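Local atomic coordinates of 5'-Methylthioadenosine Nucleosidase (Arabidopsis thaliana, PDB entry 2H8G), a protein that is a nucleosidase of the phosphorylase superfamily, an alpha/beta protein that binds adenine in a pocket beside its central mixed sheet. Residues A[109-114]-A[215-220]; A[29-34]-A[72-77]; A[121-126]-A[193-198]; A[129-134]-A[221-226]. One frame throughout, in Å; residues are numbered along the deposited sequence.

Interactions 1, 2 and 4 are buried pairings within one mixed beta sheet. Interaction 3 is more peripheral, its centre about 17 Å from the centre of the chain, with Ala125, Ala196 and Thr197 buried but its salt bridge nearer the surface. Interactions 1 and 2 are parallel pairings of mainly branched apolar residues; they touch because strand 28-32 runs beside strand 110-119. Interaction 4 uses the same strand, 217-226, as interaction 1, but its partner runs the other way and its far end reaches adenine, so apolar packing gives way to polar ligand contacts. Interaction 3 relies on a lysine and waters instead of strand ladders, yet its Thr197 packs on Phe131 of interaction 4.

Interaction 1. Residues A[109-114]-A[215-220]; sequences DIIINA and IPVVFL
Asn113 and Phe219 sit opposite each other on the parallel strands 110-114 and 217-220, the amide meeting the ring at its rim. Asn113 OD1 lies in the ring plane, 3.4 Å from Phe219 CD2, where the slightly positive C-H edge of an aromatic suits an oxygen; the two planes stand 81° apart. Asn113 CB also leans on the ring, 3.6 Å from Phe219 CD2. On the same face Ile111 crosses Ile215 at about a right angle, with Ile111 CD1 3.6 Å from Ile215 CG2. Across the other face the contacts between the strands are aliphatic, as where Ile112 CG2 rests 3.9 Å from Leu220 CD1. Ile110 CD1 meets Val218 CG2 at the same distance. Beta-branched isoleucine and valine suit such extended, buried strands.

Behind these side chains runs a regular parallel ladder. Ile111 both gives its N-H to Pro216 O and accepts from Val218 N, and Asn113 does likewise with Val218 O and Leu220 N. Proline has no N-H to offer, but it fits at the start of the ladder, where its carbonyl alone is used; Pro216 CD lies 3.3 Å from Asp109 O. Farther out, the buried amide of Asn113 is satisfied at both ends: Lys221 NZ donates to OD1, and ND2 binds Val32 O.

The pairing belongs to the mixed sheet of the alpha/beta phosphorylase-superfamily fold. Strand 28-32 lies along the other side of strand 110-119. Helix 233-259 packs over Ile112 and Leu220, while helix 92-106 lies against Ile111 and Ile215 on the opposite face.

Interaction 2. Residues A[29-34]-A[72-77]; sequences VVFVIA and LRINVV
Val29, Phe31 and Ile33 alternate with Arg73, Asn75 and Val77 in a parallel ladder of five backbone hydrogen bonds, the strand axes being 19° apart; the straightest bond, Ile33 N to Val77 O, is 3.0 Å long with 179° at the hydrogen. Val77 lies on the face with Val30, Val32 and Asn75. Its CG2 lies between the backbone N and the carbonyl carbon (CG1 at chi1 -59°), a placement that brings Val77 CG2 to 3.4 Å from Phe31 O and to 3.9 Å from Val32 CG2. Val30 CG1 touches the same methyl, and Val30 CG2 lies 3.9 Å from Asn75 CB; Asn75 is partly exposed, and it is its CB that meets Val30.

On the other face Val76 uses both branches: CG1 lies 3.9 Å from Ile33 CD1, and CG2 is 4.1 Å from Phe31 CB. The phenyl ring of Phe31 has Asn75 O near its plane at the edge, while Ile74 CG2 approaches obliquely.

In this alpha/beta fold strand 28-32 is flanked by strands 72-78 and 110-119, and strand 63-69 continues the mixed sheet antiparallel beyond strand 72-78. Helix 233-259 packs on Phe31 and Ile74, and helix 36-45 on Phe31, Ile33 and Val76.

Interaction 3. Residues A[121-126]-A[193-198]; sequences KVKGAN and ANDATL
The carboxylate of Asp195 and the peptide carbonyl of Ala196 are both met by Lys123 NZ from well above their planes. Asp195 closes helix 185-193 in a Schellman motif, and the contact ties that helix end to the 3-10 turn 121-123. The salt bridge from Lys123 NZ to Asp195 OD1 is 2.9 Å long, and the hydrogen bond from Lys123 NZ to Ala196 O is 3.1 Å. A water bridges Lys123 NZ and Ala196 O, accepting from the ammonium at 2.6 Å and donating to the carbonyl.

Lysine suits this place because its long, flexible chain can run alongside Thr197 and Ala196 and still carry its ammonium to Asp195 OD1 and Ala196 O. Bends at chi2 (-59°) and chi4 (63°) turn CD and NZ respectively. Lys123 CB makes an apolar touch with Thr197 CG2 at 3.8 Å, and Lys123 CG lies 3.5 Å from Ala196 O. Glycine at 124 suits the positive phi with which the chain turns on to Ala125. The small Ala125 then sets its CB 4.1 Å from Thr197 CG2, and Phe131 packs against both residues. A second water binds Thr197 OG1 at 2.8 Å and donates weakly to Lys123 O.

Interaction 4. Residues A[129-134]-A[221-226]; sequences DVFLVS and KAVTDL. With ADE (adenine), chain C.
Phe131 and Lys221 form an antiparallel hydrogen-bonded pair in the mixed sheet of this phosphorylase-superfamily fold, where strands 130-133 and 221-226 run at 137° to each other. Their backbones bond both ways, Phe131 N to Lys221 O at 2.8 Å and Lys221 N to Phe131 O. A third bond joins Val223 N to Asp129 O at 2.9 Å. Between them Val130 and Ala222 make a non-hydrogen-bonded pair.

Apolar contacts lie on both faces. Val130 CG2 meets Ala222 CB at 4.1 Å on one, where helix 233-259 covers them. On the other, Phe131 CE1 lies 4.0 Å from Val223 CG2, and Leu198 packs against both residues. Val133 CG2 touches Lys221 CG, part of the aliphatic stem of a buried lysine. The bend at chi2 (-75°) turns CD of that lysine; its NZ forms a salt bridge with Asp200, a residue of the adenine pocket, and a hydrogen bond with Asn113 OD1.

Polar contacts to adenine begin where strand 217-226 leaves its partner. Adenine N6 donates to Asp225 OD2 at 2.9 Å, nearly straight at 170°, and Lys199 NZ also binds the ligand. Thr224 lines the pocket itself, and its hydroxyl suits a place between two oxygens: OG1 is bonded to Cys117 O and, at 2.8 Å, to Asp225 OD1. The latter bond probably helps to hold the carboxylate, whose OD1 lies 2.6 Å from adenine N7.

Interaction 1. Residues A[109-114]-A[215-220]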
loop_
_atom_site.group_PDB
_atom_site.type_symbol
_atom_site.label_atom_id
_atom_site.label_comp_id
_atom_site.label_asym_id
_atom_site.label_seq_id
_atom_site.Cartn_x
_atom_site.Cartn_y
_atom_site.Cartn_z
ATOM N N ASP A 109 18.948 -10.492 4.512
ATOM C CA ASP A 109 19.608 -10.917 3.287
ATOM C C ASP A 109 18.536 -11.347 2.296
ATOM O O ASP A 109 18.711 -11.243 1.085
ATOM C CB ASP A 109 20.540 -12.100 3.554
ATOM C CG ASP A 109 21.656 -11.757 4.516
ATOM O OD1 ASP A 109 22.401 -10.796 4.242
ATOM O OD2 ASP A 109 21.789 -12.453 5.545
ATOM N N ILE A 110 17.420 -11.826 2.831
ATOM C CA ILE A 110 16.320 -12.302 2.009
ATOM C C ILE A 110 15.015 -12.190 2.780
ATOM O O ILE A 110 14.995 -12.304 4.007
ATOM C CB ILE A 110 16.569 -13.775 1.593
ATOM C CG1 ILE A 110 15.463 -14.273 0.658
ATOM C CG2 ILE A 110 16.677 -14.649 2.832
ATOM C CD1 ILE A 110 15.830 -15.570 -0.068
ATOM N N ILE A 111 13.925 -11.949 2.056
ATOM C CA ILE A 111 12.608 -11.824 2.666
ATOM C C ILE A 111 11.742 -12.988 2.216
ATOM O O ILE A 111 11.796 -13.393 1.061
ATOM C CB ILE A 111 11.909 -10.523 2.219
ATOM C CG1 ILE A 111 12.699 -9.311 2.706
ATOM C CG2 ILE A 111 10.480 -10.486 2.754
ATOM C CD1 ILE A 111 12.294 -8.024 2.035
ATOM N N ILE A 112 10.959 -13.537 3.135
ATOM C CA ILE A 112 10.053 -14.621 2.787
ATOM C C ILE A 112 8.653 -14.172 3.172
ATOM O O ILE A 112 8.385 -13.911 4.343
ATOM C CB ILE A 112 10.346 -15.928 3.564
ATOM C CG1 ILE A 112 11.771 -16.409 3.282
ATOM C CG2 ILE A 112 9.330 -17.000 3.157
ATOM C CD1 ILE A 112 12.157 -17.651 4.066
ATOM N N ASN A 113 7.774 -14.047 2.183
ATOM C CA ASN A 113 6.386 -13.671 2.436
ATOM C C ASN A 113 5.647 -15.004 2.504
ATOM O O ASN A 113 5.468 -15.672 1.494
ATOM C CB ASN A 113 5.840 -12.820 1.280
ATOM C CG ASN A 113 4.359 -12.499 1.431
ATOM O OD1 ASN A 113 3.633 -12.401 0.437
ATOM N ND2 ASN A 113 3.907 -12.314 2.672
ATOM N N ALA A 114 5.252 -15.406 3.708
ATOM C CA ALA A 114 4.554 -16.674 3.885
ATOM C C ALA A 114 3.130 -16.420 4.337
ATOM O O ALA A 114 2.888 -15.578 5.198
ATOM C CB ALA A 114 5.289 -17.533 4.919
ATOM N N ILE A 215 16.095 -6.175 -2.305
ATOM C CA ILE A 215 16.227 -7.298 -1.383
ATOM C C ILE A 215 15.537 -8.503 -2.014
ATOM O O ILE A 215 14.385 -8.410 -2.430
ATOM C CB ILE A 215 15.541 -7.011 -0.026
ATOM C CG1 ILE A 215 16.112 -5.733 0.594
ATOM C CG2 ILE A 215 15.741 -8.194 0.922
ATOM C CD1 ILE A 215 17.605 -5.786 0.848
ATOM N N PRO A 216 16.239 -9.644 -2.113
ATOM C CA PRO A 216 15.627 -10.838 -2.705
ATOM C C PRO A 216 14.382 -11.243 -1.926
ATOM O O PRO A 216 14.369 -11.177 -0.697
ATOM C CB PRO A 216 16.728 -11.890 -2.584
ATOM C CG PRO A 216 17.986 -11.077 -2.644
ATOM C CD PRO A 216 17.656 -9.879 -1.785
ATOM N N VAL A 217 13.336 -11.664 -2.630
ATOM C CA VAL A 217 12.122 -12.084 -1.943
ATOM C C VAL A 217 11.571 -13.391 -2.504
ATOM O O VAL A 217 11.548 -13.614 -3.718
ATOM C CB VAL A 217 11.029 -10.985 -1.994
ATOM C CG1 VAL A 217 10.663 -10.677 -3.428
ATOM C CG2 VAL A 217 9.796 -11.435 -1.218
ATOM N N VAL A 218 11.154 -14.263 -1.592
ATOM C CA VAL A 218 10.580 -15.560 -1.936
ATOM C C VAL A 218 9.197 -15.628 -1.300
ATOM O O VAL A 218 8.937 -14.956 -0.300
ATOM C CB VAL A 218 11.463 -16.713 -1.400
ATOM C CG1 VAL A 218 10.747 -18.053 -1.547
ATOM C CG2 VAL A 218 12.783 -16.740 -2.165
ATOM N N PHE A 219 8.306 -16.418 -1.892
ATOM C CA PHE A 219 6.950 -16.545 -1.373
ATOM C C PHE A 219 6.553 -17.986 -1.111
ATOM O O PHE A 219 6.815 -18.871 -1.925
ATOM C CB PHE A 219 5.923 -15.962 -2.355
ATOM C CG PHE A 219 6.216 -14.554 -2.786
ATOM C CD1 PHE A 219 7.175 -14.300 -3.759
ATOM C CD2 PHE A 219 5.540 -13.481 -2.215
ATOM C CE1 PHE A 219 7.458 -12.991 -4.159
ATOM C CE2 PHE A 219 5.815 -12.175 -2.606
ATOM C CZ PHE A 219 6.774 -11.931 -3.578
ATOM N N LEU A 220 5.927 -18.216 0.037
ATOM C CA LEU A 220 5.414 -19.535 0.381
ATOM C C LEU A 220 3.930 -19.264 0.569
ATOM O O LEU A 220 3.530 -18.552 1.494
ATOM C CB LEU A 220 6.035 -20.055 1.678
ATOM C CG LEU A 220 7.546 -20.286 1.619
ATOM C CD1 LEU A 220 8.042 -20.729 2.986
ATOM C CD2 LEU A 220 7.875 -21.335 0.560
#

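Interaction 2. Residues A[29-34]-A[72-77]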
loop_
_atom_site.group_PDB
_atom_site.type_symbol
_atom_site.label_atom_id
_atom_site.label_comp_id
_atom_site.label_asym_id
_atom_site.label_seq_id
_atom_site.Cartn_x
_atom_site.Cartn_y
_atom_site.Cartn_z
ATOM N N VAL A 29 17.175 -13.568 7.971
ATOM C CA VAL A 29 15.985 -13.758 7.156
ATOM C C VAL A 29 14.812 -13.083 7.844
ATOM O O VAL A 29 14.673 -13.164 9.063
ATOM C CB VAL A 29 15.640 -15.253 7.001
ATOM C CG1 VAL A 29 14.387 -15.414 6.144
ATOM C CG2 VAL A 29 16.816 -16.000 6.392
ATOM N N VAL A 30 13.974 -12.410 7.063
ATOM C CA VAL A 30 12.790 -11.768 7.613
ATOM C C VAL A 30 11.562 -12.377 6.959
ATOM O O VAL A 30 11.471 -12.434 5.731
ATOM C CB VAL A 30 12.753 -10.244 7.337
ATOM C CG1 VAL A 30 11.366 -9.694 7.658
ATOM C CG2 VAL A 30 13.793 -9.526 8.187
ATOM N N PHE A 31 10.641 -12.865 7.782
ATOM C CA PHE A 31 9.386 -13.410 7.281
ATOM C C PHE A 31 8.363 -12.296 7.435
ATOM O O PHE A 31 8.249 -11.707 8.510
ATOM C CB PHE A 31 8.886 -14.592 8.120
ATOM C CG PHE A 31 9.513 -15.911 7.774
ATOM C CD1 PHE A 31 10.778 -16.243 8.248
ATOM C CD2 PHE A 31 8.826 -16.837 6.992
ATOM C CE1 PHE A 31 11.351 -17.481 7.948
ATOM C CE2 PHE A 31 9.391 -18.079 6.686
ATOM C CZ PHE A 31 10.655 -18.399 7.167
ATOM N N VAL A 32 7.639 -11.991 6.362
ATOM C CA VAL A 32 6.587 -10.988 6.424
ATOM C C VAL A 32 5.321 -11.831 6.372
ATOM O O VAL A 32 5.071 -12.524 5.383
ATOM C CB VAL A 32 6.628 -10.030 5.221
ATOM C CG1 VAL A 32 5.390 -9.145 5.229
ATOM C CG2 VAL A 32 7.888 -9.172 5.287
ATOM N N ILE A 33 4.548 -11.800 7.456
ATOM C CA ILE A 33 3.325 -12.594 7.568
ATOM C C ILE A 33 2.162 -11.701 7.991
ATOM O O ILE A 33 2.213 -11.037 9.027
ATOM C CB ILE A 33 3.537 -13.741 8.585
ATOM C CG1 ILE A 33 4.743 -14.583 8.140
ATOM C CG2 ILE A 33 2.287 -14.604 8.688
ATOM C CD1 ILE A 33 5.085 -15.747 9.056
ATOM N N ALA A 34 1.108 -11.702 7.182
ATOM C CA ALA A 34 -0.057 -10.855 7.419
ATOM C C ALA A 34 -0.898 -11.143 8.656
ATOM O O ALA A 34 -1.328 -10.211 9.338
ATOM C CB ALA A 34 -0.955 -10.877 6.195
ATOM N N LEU A 72 21.509 -18.833 11.481
ATOM C CA LEU A 72 20.610 -17.837 10.911
ATOM C C LEU A 72 19.814 -17.044 11.935
ATOM O O LEU A 72 19.251 -17.604 12.876
ATOM C CB LEU A 72 19.620 -18.502 9.946
ATOM C CG LEU A 72 20.103 -18.982 8.579
ATOM C CD1 LEU A 72 18.967 -19.718 7.880
ATOM C CD2 LEU A 72 20.562 -17.796 7.746
ATOM N N ARG A 73 19.773 -15.730 11.742
ATOM C CA ARG A 73 18.994 -14.861 12.605
ATOM C C ARG A 73 17.624 -14.863 11.944
ATOM O O ARG A 73 17.517 -14.608 10.746
ATOM C CB ARG A 73 19.561 -13.440 12.611
ATOM C CG ARG A 73 20.883 -13.294 13.347
ATOM C CD ARG A 73 21.393 -11.862 13.273
ATOM N NE ARG A 73 22.531 -11.637 14.162
ATOM C CZ ARG A 73 22.466 -11.696 15.488
ATOM N NH1 ARG A 73 21.314 -11.972 16.086
ATOM N NH2 ARG A 73 23.551 -11.479 16.221
ATOM N N ILE A 74 16.586 -15.173 12.709
ATOM C CA ILE A 74 15.242 -15.213 12.152
ATOM C C ILE A 74 14.351 -14.133 12.735
ATOM O O ILE A 74 14.189 -14.031 13.949
ATOM C CB ILE A 74 14.570 -16.577 12.402
ATOM C CG1 ILE A 74 15.441 -17.697 11.832
ATOM C CG2 ILE A 74 13.186 -16.599 11.758
ATOM C CD1 ILE A 74 14.891 -19.080 12.084
ATOM N N ASN A 75 13.775 -13.324 11.854
ATOM C CA ASN A 75 12.874 -12.265 12.268
ATOM C C ASN A 75 11.534 -12.521 11.592
ATOM O O ASN A 75 11.483 -12.889 10.421
ATOM C CB ASN A 75 13.421 -10.897 11.844
ATOM C CG ASN A 75 14.670 -10.503 12.611
ATOM O OD1 ASN A 75 15.702 -10.176 12.020
ATOM N ND2 ASN A 75 14.583 -10.527 13.935
ATOM N N VAL A 76 10.452 -12.367 12.344
ATOM C CA VAL A 76 9.112 -12.552 11.795
ATOM C C VAL A 76 8.341 -11.281 12.116
ATOM O O VAL A 76 8.231 -10.896 13.280
ATOM C CB VAL A 76 8.386 -13.757 12.434
ATOM C CG1 VAL A 76 6.973 -13.868 11.873
ATOM C CG2 VAL A 76 9.160 -15.034 12.156
ATOM N N VAL A 77 7.814 -10.622 11.090
ATOM C CA VAL A 77 7.075 -9.388 11.303
ATOM C C VAL A 77 5.639 -9.490 10.811
ATOM O O VAL A 77 5.372 -10.031 9.737
ATOM C CB VAL A 77 7.777 -8.201 10.613
ATOM C CG1 VAL A 77 9.184 -8.060 11.159
ATOM C CG2 VAL A 77 7.814 -8.410 9.107
#

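Interaction 3. Residues A[121-126]-A[193-198]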
loop_
_atom_site.group_PDB
_atom_site.type_symbol
_atom_site.label_atom_id
_atom_site.label_comp_id
_atom_site.label_asym_id
_atom_site.label_seq_id
_atom_site.Cartn_x
_atom_site.Cartn_y
_atom_site.Cartn_z
ATOM N N LYS A 121 -8.201 -24.587 -9.060
ATOM C CA LYS A 121 -8.182 -26.018 -9.310
ATOM C C LYS A 121 -7.771 -26.299 -10.753
ATOM O O LYS A 121 -7.031 -27.247 -11.020
ATOM C CB LYS A 121 -9.570 -26.604 -9.025
ATOM C CG LYS A 121 -9.676 -28.110 -9.192
ATOM C CD LYS A 121 -11.070 -28.610 -8.820
ATOM C CE LYS A 121 -12.148 -27.983 -9.700
ATOM N NZ LYS A 121 -13.507 -28.511 -9.392
ATOM N N VAL A 122 -8.231 -25.461 -11.677
ATOM C CA VAL A 122 -7.899 -25.642 -13.086
ATOM C C VAL A 122 -6.415 -25.422 -13.368
ATOM O O VAL A 122 -5.898 -25.884 -14.386
ATOM C CB VAL A 122 -8.729 -24.698 -13.990
ATOM C CG1 VAL A 122 -10.213 -24.952 -13.779
ATOM C CG2 VAL A 122 -8.381 -23.246 -13.702
ATOM N N LYS A 123 -5.730 -24.723 -12.465
ATOM C CA LYS A 123 -4.305 -24.453 -12.627
ATOM C C LYS A 123 -3.446 -25.464 -11.878
ATOM O O LYS A 123 -2.218 -25.333 -11.824
ATOM C CB LYS A 123 -3.971 -23.039 -12.143
ATOM C CG LYS A 123 -4.575 -21.937 -12.995
ATOM C CD LYS A 123 -4.095 -22.044 -14.434
ATOM C CE LYS A 123 -4.718 -20.970 -15.306
ATOM N NZ LYS A 123 -4.317 -19.607 -14.872
ATOM N N GLY A 124 -4.103 -26.461 -11.292
ATOM C CA GLY A 124 -3.393 -27.502 -10.573
ATOM C C GLY A 124 -3.279 -27.328 -9.073
ATOM O O GLY A 124 -2.574 -28.093 -8.423
ATOM N N ALA A 125 -3.960 -26.337 -8.510
ATOM C CA ALA A 125 -3.888 -26.120 -7.068
ATOM C C ALA A 125 -4.876 -26.998 -6.310
ATOM O O ALA A 125 -5.989 -27.251 -6.774
ATOM C CB ALA A 125 -4.148 -24.649 -6.744
ATOM N N ASN A 126 -4.449 -27.468 -5.144
ATOM C CA ASN A 126 -5.279 -28.295 -4.276
ATOM C C ASN A 126 -5.191 -27.739 -2.859
ATOM O O ASN A 126 -4.175 -27.169 -2.475
ATOM C CB ASN A 126 -4.793 -29.747 -4.285
ATOM C CG ASN A 126 -5.002 -30.423 -5.625
ATOM O OD1 ASN A 126 -6.128 -30.521 -6.112
ATOM N ND2 ASN A 126 -3.919 -30.895 -6.226
ATOM N N ALA A 193 -6.824 -13.944 -17.247
ATOM C CA ALA A 193 -5.962 -13.429 -18.303
ATOM C C ALA A 193 -4.481 -13.414 -17.927
ATOM O O ALA A 193 -3.625 -13.582 -18.796
ATOM C CB ALA A 193 -6.413 -12.026 -18.707
ATOM N N ASN A 194 -4.170 -13.206 -16.645
ATOM C CA ASN A 194 -2.770 -13.184 -16.230
ATOM C C ASN A 194 -2.239 -14.578 -15.899
ATOM O O ASN A 194 -1.088 -14.735 -15.498
ATOM C CB ASN A 194 -2.535 -12.207 -15.056
ATOM C CG ASN A 194 -3.221 -12.627 -13.762
ATOM O OD1 ASN A 194 -3.315 -13.810 -13.444
ATOM N ND2 ASN A 194 -3.670 -11.641 -12.991
ATOM N N ASP A 195 -3.094 -15.579 -16.083
ATOM C CA ASP A 195 -2.737 -16.979 -15.866
ATOM C C ASP A 195 -2.204 -17.301 -14.469
ATOM O O ASP A 195 -1.302 -18.125 -14.310
ATOM C CB ASP A 195 -1.714 -17.402 -16.925
ATOM C CG ASP A 195 -1.609 -18.906 -17.071
ATOM O OD1 ASP A 195 -2.661 -19.562 -17.224
ATOM O OD2 ASP A 195 -0.476 -19.431 -17.044
ATOM N N ALA A 196 -2.772 -16.658 -13.455
ATOM C CA ALA A 196 -2.344 -16.897 -12.085
ATOM C C ALA A 196 -2.882 -18.230 -11.574
ATOM O O ALA A 196 -3.952 -18.678 -11.986
ATOM C CB ALA A 196 -2.833 -15.770 -11.182
ATOM N N THR A 197 -2.127 -18.864 -10.682
ATOM C CA THR A 197 -2.549 -20.115 -10.079
ATOM C C THR A 197 -3.032 -19.810 -8.673
ATOM O O THR A 197 -3.889 -20.514 -8.140
ATOM C CB THR A 197 -1.379 -21.116 -9.959
ATOM O OG1 THR A 197 -0.961 -21.520 -11.266
ATOM C CG2 THR A 197 -1.795 -22.345 -9.161
ATOM N N LEU A 198 -2.486 -18.739 -8.094
ATOM C CA LEU A 198 -2.793 -18.342 -6.717
ATOM C C LEU A 198 -3.303 -16.911 -6.602
ATOM O O LEU A 198 -2.949 -16.048 -7.407
ATOM C CB LEU A 198 -1.529 -18.474 -5.869
ATOM C CG LEU A 198 -0.723 -19.759 -6.056
ATOM C CD1 LEU A 198 0.673 -19.572 -5.481
ATOM C CD2 LEU A 198 -1.440 -20.930 -5.404
HETATM O O HOH W 1 -5.817 -17.799 -13.699
HETATM O O HOH W 2 0.699 -23.754 -11.479
#

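Interaction 4. Residues A[129-134]-A[221-226]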
loop_
_atom_site.group_PDB
_atom_site.type_symbol
_atom_site.label_atom_id
_atom_site.label_comp_id
_atom_site.label_asym_id
_atom_site.label_seq_id
_atom_site.Cartn_x
_atom_site.Cartn_y
_atom_site.Cartn_z
ATOM N N ASP A 129 -1.874 -27.411 -0.464
ATOM C CA ASP A 129 -0.618 -27.249 -1.185
ATOM C C ASP A 129 0.105 -25.988 -0.738
ATOM O O ASP A 129 -0.520 -24.948 -0.534
ATOM C CB ASP A 129 -0.847 -27.117 -2.696
ATOM C CG ASP A 129 -1.267 -28.409 -3.351
ATOM O OD1 ASP A 129 -1.033 -29.490 -2.772
ATOM O OD2 ASP A 129 -1.816 -28.335 -4.469
ATOM N N VAL A 130 1.420 -26.086 -0.579
ATOM C CA VAL A 130 2.218 -24.924 -0.230
ATOM C C VAL A 130 3.059 -24.667 -1.470
ATOM O O VAL A 130 3.936 -25.460 -1.814
ATOM C CB VAL A 130 3.139 -25.162 0.969
ATOM C CG1 VAL A 130 3.928 -23.888 1.259
ATOM C CG2 VAL A 130 2.314 -25.567 2.186
ATOM N N PHE A 131 2.757 -23.564 -2.144
ATOM C CA PHE A 131 3.426 -23.163 -3.377
ATOM C C PHE A 131 4.610 -22.225 -3.205
ATOM O O PHE A 131 4.648 -21.406 -2.288
ATOM C CB PHE A 131 2.439 -22.433 -4.293
ATOM C CG PHE A 131 1.550 -23.328 -5.103
ATOM C CD1 PHE A 131 0.502 -24.031 -4.514
ATOM C CD2 PHE A 131 1.736 -23.432 -6.478
ATOM C CE1 PHE A 131 -0.346 -24.821 -5.290
ATOM C CE2 PHE A 131 0.894 -24.215 -7.253
ATOM C CZ PHE A 131 -0.147 -24.912 -6.662
ATOM N N LEU A 132 5.560 -22.343 -4.129
ATOM C CA LEU A 132 6.709 -21.452 -4.186
ATOM C C LEU A 132 6.289 -20.594 -5.387
ATOM O O LEU A 132 5.993 -21.133 -6.449
ATOM C CB LEU A 132 7.986 -22.223 -4.519
ATOM C CG LEU A 132 9.292 -21.434 -4.447
ATOM C CD1 LEU A 132 9.533 -20.958 -3.021
ATOM C CD2 LEU A 132 10.432 -22.325 -4.906
ATOM N N VAL A 133 6.242 -19.280 -5.227
ATOM C CA VAL A 133 5.808 -18.407 -6.319
ATOM C C VAL A 133 6.895 -18.061 -7.338
ATOM O O VAL A 133 8.021 -17.747 -6.963
ATOM C CB VAL A 133 5.223 -17.092 -5.747
ATOM C CG1 VAL A 133 4.917 -16.113 -6.870
ATOM C CG2 VAL A 133 3.964 -17.396 -4.951
ATOM N N SER A 134 6.541 -18.106 -8.624
ATOM C CA SER A 134 7.472 -17.779 -9.707
ATOM C C SER A 134 7.541 -16.264 -9.913
ATOM O O SER A 134 8.617 -15.668 -9.868
ATOM C CB SER A 134 7.036 -18.463 -11.009
ATOM O OG SER A 134 5.677 -18.200 -11.311
ATOM N N LYS A 221 3.116 -19.802 -0.330
ATOM C CA LYS A 221 1.679 -19.564 -0.278
ATOM C C LYS A 221 0.914 -20.874 -0.166
ATOM O O LYS A 221 0.974 -21.723 -1.058
ATOM C CB LYS A 221 1.252 -18.781 -1.525
ATOM C CG LYS A 221 1.873 -17.375 -1.594
ATOM C CD LYS A 221 1.214 -16.410 -0.610
ATOM C CE LYS A 221 2.048 -15.136 -0.419
ATOM N NZ LYS A 221 1.298 -14.082 0.329
ATOM N N ALA A 222 0.206 -21.025 0.950
ATOM C CA ALA A 222 -0.552 -22.236 1.242
ATOM C C ALA A 222 -2.032 -22.074 0.897
ATOM O O ALA A 222 -2.708 -21.174 1.399
ATOM C CB ALA A 222 -0.385 -22.592 2.711
ATOM N N VAL A 223 -2.525 -22.964 0.039
ATOM C CA VAL A 223 -3.911 -22.922 -0.429
ATOM C C VAL A 223 -4.950 -23.352 0.596
ATOM O O VAL A 223 -4.976 -24.506 1.027
ATOM C CB VAL A 223 -4.075 -23.791 -1.701
ATOM C CG1 VAL A 223 -5.506 -23.710 -2.220
ATOM C CG2 VAL A 223 -3.108 -23.317 -2.776
ATOM N N THR A 224 -5.811 -22.412 0.969
ATOM C CA THR A 224 -6.881 -22.673 1.934
ATOM C C THR A 224 -8.243 -22.824 1.269
ATOM O O THR A 224 -9.178 -23.351 1.868
ATOM C CB THR A 224 -7.005 -21.539 2.973
ATOM O OG1 THR A 224 -7.035 -20.269 2.304
ATOM C CG2 THR A 224 -5.845 -21.581 3.950
ATOM N N ASP A 225 -8.360 -22.359 0.032
ATOM C CA ASP A 225 -9.636 -22.434 -0.661
ATOM C C ASP A 225 -9.447 -22.448 -2.167
ATOM O O ASP A 225 -8.439 -21.953 -2.678
ATOM C CB ASP A 225 -10.518 -21.244 -0.266
ATOM C CG ASP A 225 -9.823 -19.910 -0.466
ATOM O OD1 ASP A 225 -8.918 -19.583 0.326
ATOM O OD2 ASP A 225 -10.176 -19.186 -1.422
ATOM N N LEU A 226 -10.416 -23.027 -2.869
ATOM C CA LEU A 226 -10.362 -23.093 -4.327
ATOM C C LEU A 226 -11.336 -22.068 -4.898
ATOM O O LEU A 226 -12.556 -22.202 -4.772
ATOM C CB LEU A 226 -10.705 -24.508 -4.805
ATOM C CG LEU A 226 -9.766 -25.599 -4.281
ATOM C CD1 LEU A 226 -10.224 -26.960 -4.804
ATOM C CD2 LEU A 226 -8.336 -25.310 -4.707
HETATM N N9 ADE C . -6.492 -15.711 1.203
HETATM C C8 ADE C . -7.028 -16.949 1.288
HETATM N N7 ADE C . -7.900 -17.237 0.291
HETATM C C5 ADE C . -7.912 -16.099 -0.470
HETATM C C6 ADE C . -8.605 -15.708 -1.674
HETATM N N6 ADE C . -9.451 -16.532 -2.280
HETATM N N1 ADE C . -8.360 -14.412 -2.188
HETATM C C2 ADE C . -7.483 -13.571 -1.547
HETATM N N3 ADE C . -6.776 -13.866 -0.390
HETATM C C4 ADE C . -7.042 -15.141 0.079
#